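Local coordinates for Rho GTPase-activating protein 15 (Homo sapiens, PDB 3BYI), which activates the GTPase activity of Rho-type GTPases such as RAC1, driving them to the inactive GDP-bound state, and is represented here by its RhoGAP domain, at residues Lys26-Arg30 with Glu31-Val35; Lys138-Pro141 with Pro142-Asp145. All coordinates share one frame; numbering follows the deposited sequence.

Interaction 1 (Lys26-Arg30 with Glu31-Val35)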
loop_
_atom_site.group_PDB
_atom_site.type_symbol
_atom_site.label_atom_id
_atom_site.label_comp_id
_atom_site.label_asym_id
_atom_site.label_seq_id
_atom_site.Cartn_x
_atom_site.Cartn_y
_atom_site.Cartn_z
ATOM N N LYS A 26 -4.068 8.200 12.232
ATOM C CA LYS A 26 -5.209 9.098 12.288
ATOM C C LYS A 26 -6.367 8.580 11.456
ATOM O O LYS A 26 -7.516 8.709 11.862
ATOM C CB LYS A 26 -4.822 10.513 11.833
ATOM C CG LYS A 26 -3.870 11.233 12.796
ATOM C CD LYS A 26 -4.373 12.646 13.135
ATOM N N VAL A 27 -6.081 8.005 10.279
ATOM C CA VAL A 27 -7.172 7.449 9.449
ATOM C C VAL A 27 -7.882 6.341 10.230
ATOM O O VAL A 27 -9.119 6.314 10.312
ATOM C CB VAL A 27 -6.681 6.943 8.083
ATOM C CG1 VAL A 27 -7.774 6.104 7.370
ATOM C CG2 VAL A 27 -6.189 8.147 7.231
ATOM N N CYS A 28 -7.078 5.482 10.847
ATOM C CA CYS A 28 -7.557 4.313 11.545
ATOM C C CYS A 28 -8.247 4.702 12.824
ATOM O O CYS A 28 -9.254 4.116 13.181
ATOM C CB CYS A 28 -6.406 3.324 11.785
ATOM S SG CYS A 28 -5.929 2.323 10.287
ATOM N N GLU A 29 -7.750 5.737 13.499
ATOM C CA GLU A 29 -8.362 6.167 14.766
ATOM C C GLU A 29 -9.780 6.709 14.520
ATOM O O GLU A 29 -10.736 6.461 15.309
ATOM C CB GLU A 29 -7.482 7.224 15.420
ATOM C CG GLU A 29 -7.825 7.588 16.897
ATOM C CD GLU A 29 -7.318 6.537 17.910
ATOM O OE1 GLU A 29 -6.605 5.580 17.495
ATOM O OE2 GLU A 29 -7.645 6.684 19.115
ATOM N N ARG A 30 -9.913 7.466 13.436
ATOM C CA ARG A 30 -11.199 8.050 13.035
ATOM C C ARG A 30 -12.256 6.976 12.710
ATOM O O ARG A 30 -13.405 7.149 13.063
ATOM C CB ARG A 30 -10.978 8.942 11.824
ATOM C CG ARG A 30 -12.116 9.846 11.452
ATOM C CD ARG A 30 -11.819 10.583 10.149
ATOM N NE ARG A 30 -12.964 11.373 9.684
ATOM C CZ ARG A 30 -13.307 12.556 10.174
ATOM N NH1 ARG A 30 -12.611 13.094 11.172
ATOM N NH2 ARG A 30 -14.361 13.206 9.682
ATOM N N GLU A 31 -11.843 5.883 12.050
ATOM C CA GLU A 31 -12.730 4.749 11.708
ATOM C C GLU A 31 -12.822 3.683 12.792
ATOM O O GLU A 31 -13.633 2.739 12.675
ATOM C CB GLU A 31 -12.235 4.024 10.469
ATOM C CG GLU A 31 -12.007 4.864 9.268
ATOM C CD GLU A 31 -11.384 4.074 8.130
ATOM O OE1 GLU A 31 -10.854 2.954 8.357
ATOM O OE2 GLU A 31 -11.457 4.581 6.999
ATOM N N ASN A 32 -11.995 3.822 13.828
ATOM C CA ASN A 32 -11.932 2.852 14.909
ATOM C C ASN A 32 -11.523 1.474 14.360
ATOM O O ASN A 32 -12.144 0.456 14.660
ATOM C CB ASN A 32 -13.265 2.800 15.652
ATOM C CG ASN A 32 -13.099 2.501 17.120
ATOM O OD1 ASN A 32 -12.263 3.110 17.795
ATOM N ND2 ASN A 32 -13.922 1.579 17.643
ATOM N N SER A 33 -10.465 1.489 13.550
ATOM C CA SER A 33 -9.986 0.320 12.788
ATOM C C SER A 33 -8.466 0.183 12.964
ATOM O O SER A 33 -7.829 1.036 13.566
ATOM C CB SER A 33 -10.321 0.473 11.297
ATOM O OG SER A 33 -9.592 1.522 10.675
ATOM N N THR A 34 -7.911 -0.918 12.482
ATOM C CA THR A 34 -6.469 -1.049 12.287
ATOM C C THR A 34 -6.146 -1.228 10.817
ATOM O O THR A 34 -4.978 -1.305 10.429
ATOM C CB THR A 34 -5.905 -2.171 13.174
ATOM O OG1 THR A 34 -6.605 -3.385 12.916
ATOM C CG2 THR A 34 -6.103 -1.811 14.707
ATOM N N VAL A 35 -7.186 -1.305 9.983
ATOM C CA VAL A 35 -7.020 -1.269 8.544
ATOM C C VAL A 35 -8.004 -0.282 7.929
ATOM O O VAL A 35 -9.193 -0.395 8.153
ATOM C CB VAL A 35 -7.258 -2.655 7.898
ATOM C CG1 VAL A 35 -6.868 -2.597 6.442
ATOM C CG2 VAL A 35 -6.476 -3.736 8.629
#
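Cys28 O takes the N-H of Ser33 at 2.9 Å in a nearly straight bond, 171° at the hydrogen. Asn32 N donates to Glu29 O as well, but weakly, over 3.3 Å. Since Asn32 has a positive phi of 61°, this pair of bonds fits a Schellman motif in which Asn32 is the C-prime residue, and it ends helix 24-31 of the RhoGAP domain. One step back the ordinary helical spacing still holds, with Glu31 N bonded to Val27 O. Beyond the turn the chain runs back past Cys28, whose SG lies 3.6 Å from Thr34 C, while Pro142 of helix 141-159 also touches this side chain. Glu31 sets CG beside its own backbone N (chi1 -54°) and extends from there along the flank of Val27, both side chains leaving the helix in the same direction, with OE2 4.0 Å from Val27 CG1. Its other oxygen, OE1, accepts from Ser33 OG at 3.0 Å on the anti side of the carboxylate and also from Trp37 N in the following helix. The Arg30 chain leads away from the turn, and its NE forms a salt bridge with Glu76.

Interaction 2 (Lys138-Pro141 with Pro142-Asp145)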
loop_
_atom_site.group_PDB
_atom_site.type_symbol
_atom_site.label_atom_id
_atom_site.label_comp_id
_atom_site.label_asym_id
_atom_site.label_seq_id
_atom_site.Cartn_x
_atom_site.Cartn_y
_atom_site.Cartn_z
ATOM N N LYS A 138 6.452 -5.929 16.581
ATOM C CA LYS A 138 6.717 -4.681 17.289
ATOM C C LYS A 138 5.983 -3.474 16.686
ATOM O O LYS A 138 5.962 -2.423 17.283
ATOM C CB LYS A 138 8.217 -4.401 17.401
ATOM C CG LYS A 138 9.008 -5.459 18.181
ATOM C CD LYS A 138 10.532 -5.222 18.069
ATOM C CE LYS A 138 11.351 -6.386 18.640
ATOM N NZ LYS A 138 11.411 -7.582 17.711
ATOM N N LEU A 139 5.374 -3.622 15.517
ATOM C CA LEU A 139 4.733 -2.474 14.859
ATOM C C LEU A 139 3.451 -1.987 15.543
ATOM O O LEU A 139 2.795 -2.737 16.269
ATOM C CB LEU A 139 4.396 -2.808 13.428
ATOM C CG LEU A 139 5.519 -2.946 12.425
ATOM C CD1 LEU A 139 4.992 -3.768 11.258
ATOM C CD2 LEU A 139 6.037 -1.573 11.981
ATOM N N PRO A 140 3.068 -0.727 15.292
ATOM C CA PRO A 140 1.778 -0.301 15.795
ATOM C C PRO A 140 0.694 -1.111 15.066
ATOM O O PRO A 140 0.828 -1.404 13.872
ATOM C CB PRO A 140 1.722 1.180 15.416
ATOM C CG PRO A 140 3.101 1.560 15.071
ATOM C CD PRO A 140 3.727 0.344 14.529
ATOM N N PRO A 141 -0.354 -1.516 15.777
ATOM C CA PRO A 141 -1.305 -2.431 15.116
ATOM C C PRO A 141 -1.839 -1.988 13.734
ATOM O O PRO A 141 -2.070 -2.836 12.886
ATOM C CB PRO A 141 -2.448 -2.554 16.137
ATOM C CG PRO A 141 -1.819 -2.183 17.453
ATOM C CD PRO A 141 -0.735 -1.206 17.164
ATOM N N PRO A 142 -2.073 -0.679 13.521
ATOM C CA PRO A 142 -2.473 -0.322 12.163
ATOM C C PRO A 142 -1.472 -0.682 11.089
ATOM O O PRO A 142 -1.876 -1.032 9.992
ATOM C CB PRO A 142 -2.683 1.203 12.239
ATOM C CG PRO A 142 -2.907 1.483 13.685
ATOM C CD PRO A 142 -2.073 0.493 14.417
ATOM N N ASN A 143 -0.180 -0.626 11.393
ATOM C CA ASN A 143 0.856 -0.926 10.377
ATOM C C ASN A 143 0.957 -2.430 10.143
ATOM O O ASN A 143 0.961 -2.877 9.030
ATOM C CB ASN A 143 2.225 -0.333 10.786
ATOM C CG ASN A 143 2.171 1.165 11.011
ATOM O OD1 ASN A 143 1.590 1.640 11.989
ATOM N ND2 ASN A 143 2.782 1.922 10.104
ATOM N N ARG A 144 1.021 -3.193 11.224
ATOM C CA ARG A 144 0.992 -4.644 11.155
ATOM C C ARG A 144 -0.284 -5.181 10.478
ATOM O O ARG A 144 -0.206 -6.037 9.623
ATOM C CB ARG A 144 1.072 -5.232 12.565
ATOM C CG ARG A 144 0.805 -6.751 12.574
ATOM C CD ARG A 144 1.137 -7.423 13.885
ATOM N NE ARG A 144 0.323 -6.901 14.953
ATOM C CZ ARG A 144 0.715 -5.997 15.847
ATOM N NH1 ARG A 144 1.940 -5.471 15.845
ATOM N NH2 ARG A 144 -0.144 -5.616 16.757
ATOM N N ASP A 145 -1.463 -4.740 10.932
ATOM C CA ASP A 145 -2.699 -5.269 10.389
ATOM C C ASP A 145 -2.930 -4.891 8.927
ATOM O O ASP A 145 -3.485 -5.681 8.163
ATOM C CB ASP A 145 -3.907 -4.826 11.208
ATOM C CG ASP A 145 -3.934 -5.423 12.583
ATOM O OD1 ASP A 145 -3.093 -6.299 12.908
ATOM O OD2 ASP A 145 -4.805 -4.985 13.352
#
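Pro140 and Asn143 face each other at the start of helix 141-159, where Pro140 occupies the N-cap position and Pro141 and Pro142 begin the first turn; being prolines, neither has an N-H to donate. The Asn143 side chain slants across the Pro140 ring, with OD1 3.4 Å from Pro140 CG and at similar range from CB and CD. Having CG beside the backbone N (chi1 -57°) brings this amide to the ring, while OD1 also accepts from His25 NE2 and ND2 donates to Leu107 O. Leu139 crosses Asn143 at about a right angle, its CD2 meeting Asn143 CB at 4.2 Å. The pyrrolidine rings of Pro141 and Pro142 run alongside each other, and their CD atoms are 3.5 Å apart, a closeness owed largely to the Pro-Pro linkage.

Pro140 O accepts two backbone bonds. Arg144 N reaches it at 3.2 Å, whereas Asn143 N, at 2.8 Å, stands above the carbonyl plane. The next helical bond, Asp145 N to Pro141 O, is also 2.8 Å long.

Arg144 turns back over the chain leading into the helix. A bend at chi3 (62°) follows an otherwise extended start and carries the guanidinium over Pro141, with Pro141 CA beneath one face. NH1 also donates to Val136 O near the end of the preceding helix, and makes a weak bond to Leu139 O at 2.9 Å, with a bent N-H...O angle of 129°.

From the N terminus, interaction 1 comes first, at the turn out of helix 24-31 into the loop that leads to helix 37-49. Interaction 2 follows about a hundred residues later, at the turn between helix 125-138 and helix 141-159. Each is local and closes no large loop; they stand in series, neither nesting nor crossing. Their centres are about 12 Å apart, and the two sites touch directly. Thr34 OG1 lies 2.4 Å from Asp145 OD2, a probable hydrogen bond but unusually short, so its exact length is doubtful, and Val35 CG2 packs 3.6 Å from Asp145 O. The loop just after helix 24-31 is thereby joined to the first turns of helix 141-159 within the all-helical RhoGAP domain.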